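Local structure of 5-cytosine DNA methyltransferase (Entamoeba histolytica, 3QV2) at residues 18-23 / 283-288. The protein probably transfers a methyl group from S-adenosyl-L-methionine to carbon 5 of cytosine, in tRNA and perhaps in DNA. Sequence-based numbering, arbitrary orientation.
Sequences SGIGGL and HGFSSN. With SAH (S-adenosyl-L-homocysteine), chain B.
Ile-20, which packs against Phe-285, donates from its backbone N to SAH O of bound S-adenosyl-L-homocysteine at 2.9 Å, almost straight at 179°. A second, weak bond runs from Gly-22 N to SAH OXT, also 2.9 Å but bent to 126°. Segment 18-23 is the glycine-rich turn of a class I, Rossmann-like methyltransferase, leading from strand 11-16 into helix 22-29, with Gly-21 at its N-cap; the helix start probably adds to the pull on the negative carboxylate. Gly-19 and Gly-22 present bare backbone to the ligand, and a hydrogen bond from Gly-19 N to Asp-42 OD2 ties the turn to a residue that also binds the ligand through OD1. In segment 283-288, Gly-284 closes helix 276-282 in a Schellman motif, and Phe-285 follows, its side chain starting out toward the turn. The side chains of Ile-20 and Phe-285 cross at about a right angle. With CG1 tucked between backbone N and carbonyl carbon (chi1 66°) and the chain then extended, Ile-20 CD1 reaches Phe-285 CZ at 3.6 Å, while its inner carbon CG1 lies 3.1 Å from SAH O. The same ring meets the helix start obliquely, Phe-285 CE1 lying 3.8 Å from Gly-22 CA.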
loop_
_atom_site.group_PDB
_atom_site.type_symbol
_atom_site.label_atom_id
_atom_site.label_comp_id
_atom_site.label_asym_id
_atom_site.label_seq_id
_atom_site.Cartn_x
_atom_site.Cartn_y
_atom_site.Cartn_z
ATOM N N SER A 18 -6.829 6.511 4.576
ATOM C CA SER A 18 -6.230 7.060 3.360
ATOM C C SER A 18 -4.703 7.087 3.346
ATOM O O SER A 18 -4.091 6.986 2.283
ATOM C CB SER A 18 -6.781 8.463 3.086
ATOM O OG SER A 18 -6.743 9.262 4.254
ATOM N N GLY A 19 -4.089 7.227 4.515
ATOM C CA GLY A 19 -2.640 7.293 4.597
ATOM C C GLY A 19 -2.071 8.411 3.743
ATOM O O GLY A 19 -2.389 9.581 3.955
ATOM N N ILE A 20 -1.230 8.057 2.775
ATOM C CA ILE A 20 -0.624 9.054 1.895
ATOM C C ILE A 20 -1.301 9.103 0.526
ATOM O O ILE A 20 -0.822 9.773 -0.388
ATOM C CB ILE A 20 0.890 8.815 1.708
ATOM C CG1 ILE A 20 1.142 7.512 0.949
ATOM C CG2 ILE A 20 1.602 8.803 3.053
ATOM C CD1 ILE A 20 2.609 7.227 0.705
ATOM N N GLY A 21 -2.413 8.386 0.391
ATOM C CA GLY A 21 -3.203 8.423 -0.828
ATOM C C GLY A 21 -2.814 7.383 -1.861
ATOM O O GLY A 21 -2.906 7.629 -3.063
ATOM N N GLY A 22 -2.388 6.213 -1.396
ATOM C CA GLY A 22 -1.998 5.141 -2.292
ATOM C C GLY A 22 -3.157 4.630 -3.127
ATOM O O GLY A 22 -3.013 4.388 -4.326
ATOM N N LEU A 23 -4.313 4.463 -2.491
ATOM C CA LEU A 23 -5.499 3.968 -3.182
ATOM C C LEU A 23 -5.987 4.965 -4.227
ATOM O O LEU A 23 -6.381 4.582 -5.328
ATOM C CB LEU A 23 -6.615 3.658 -2.185
ATOM C CG LEU A 23 -6.257 2.651 -1.092
ATOM C CD1 LEU A 23 -7.425 2.453 -0.144
ATOM C CD2 LEU A 23 -5.831 1.331 -1.708
ATOM N N HIS A 283 6.918 2.358 -5.674
ATOM C CA HIS A 283 5.532 2.062 -5.322
ATOM C C HIS A 283 4.551 2.610 -6.356
ATOM O O HIS A 283 3.346 2.386 -6.259
ATOM C CB HIS A 283 5.198 2.592 -3.925
ATOM C CG HIS A 283 5.791 1.780 -2.816
ATOM N ND1 HIS A 283 5.366 1.885 -1.506
ATOM C CD2 HIS A 283 6.772 0.850 -2.815
ATOM C CE1 HIS A 283 6.061 1.056 -0.752
ATOM N NE2 HIS A 283 6.924 0.414 -1.521
ATOM N N GLY A 284 5.074 3.334 -7.338
ATOM C CA GLY A 284 4.277 3.763 -8.473
ATOM C C GLY A 284 3.451 5.020 -8.279
ATOM O O GLY A 284 2.439 5.205 -8.955
ATOM N N PHE A 285 3.871 5.888 -7.365
ATOM C CA PHE A 285 3.218 7.184 -7.212
ATOM C C PHE A 285 3.628 8.101 -8.363
ATOM O O PHE A 285 4.679 7.903 -8.971
ATOM C CB PHE A 285 3.565 7.819 -5.864
ATOM C CG PHE A 285 2.963 7.107 -4.686
ATOM C CD1 PHE A 285 1.840 7.612 -4.050
ATOM C CD2 PHE A 285 3.518 5.930 -4.216
ATOM C CE1 PHE A 285 1.286 6.957 -2.966
ATOM C CE2 PHE A 285 2.968 5.270 -3.135
ATOM C CZ PHE A 285 1.850 5.784 -2.509
ATOM N N SER A 286 2.798 9.097 -8.665
ATOM C CA SER A 286 3.070 9.994 -9.784
ATOM C C SER A 286 4.405 10.703 -9.589
ATOM O O SER A 286 4.846 10.913 -8.460
ATOM C CB SER A 286 1.949 11.022 -9.949
ATOM O OG SER A 286 1.911 11.916 -8.851
ATOM N N SER A 287 5.043 11.070 -10.695
ATOM C CA SER A 287 6.344 11.729 -10.652
ATOM C C SER A 287 6.316 13.017 -9.836
ATOM O O SER A 287 7.326 13.423 -9.264
ATOM C CB SER A 287 6.850 12.010 -12.071
ATOM O OG SER A 287 5.887 12.712 -12.832
ATOM N N ASN A 288 5.157 13.661 -9.793
ATOM C CA ASN A 288 5.007 14.906 -9.048
ATOM C C ASN A 288 4.629 14.696 -7.588
ATOM O O ASN A 288 4.759 15.612 -6.766
ATOM C CB ASN A 288 4.004 15.833 -9.735
ATOM C CG ASN A 288 4.622 16.603 -10.877
ATOM O OD1 ASN A 288 5.795 16.968 -10.825
ATOM N ND2 ASN A 288 3.841 16.848 -11.923
HETATM N N SAH B . -2.999 2.739 2.113
HETATM C CA SAH B . -2.545 3.979 2.713
HETATM C CB SAH B . -2.088 3.753 4.148
HETATM C CG SAH B . -2.702 2.625 4.940
HETATM S SD SAH B . -2.065 2.339 6.604
HETATM C C SAH B . -1.442 4.567 1.870
HETATM O O SAH B . -0.568 5.305 2.406
HETATM O OXT SAH B . -1.396 4.321 0.616
HETATM C "C5'" SAH B . -3.414 2.388 7.764
HETATM C "C4'" SAH B . -3.931 3.714 8.186
HETATM O "O4'" SAH B . -5.121 3.526 8.867
HETATM C "C3'" SAH B . -2.988 4.337 9.118
HETATM O "O3'" SAH B . -2.413 5.452 8.527
HETATM C "C2'" SAH B . -3.736 4.726 10.285
HETATM O "O2'" SAH B . -3.473 6.048 10.598
HETATM C "C1'" SAH B . -5.141 4.558 9.903
HETATM N N9 SAH B . -5.968 4.262 11.038
HETATM C C8 SAH B . -5.805 3.365 12.020
HETATM N N7 SAH B . -6.860 3.480 12.844
HETATM C C5 SAH B . -7.675 4.453 12.371
HETATM C C6 SAH B . -8.887 4.989 12.813
HETATM N N6 SAH B . -9.516 4.497 14.014
HETATM N N1 SAH B . -9.449 5.975 12.091
HETATM C C2 SAH B . -8.883 6.448 10.973
HETATM N N3 SAH B . -7.723 5.949 10.531
HETATM C C4 SAH B . -7.105 4.963 11.205
#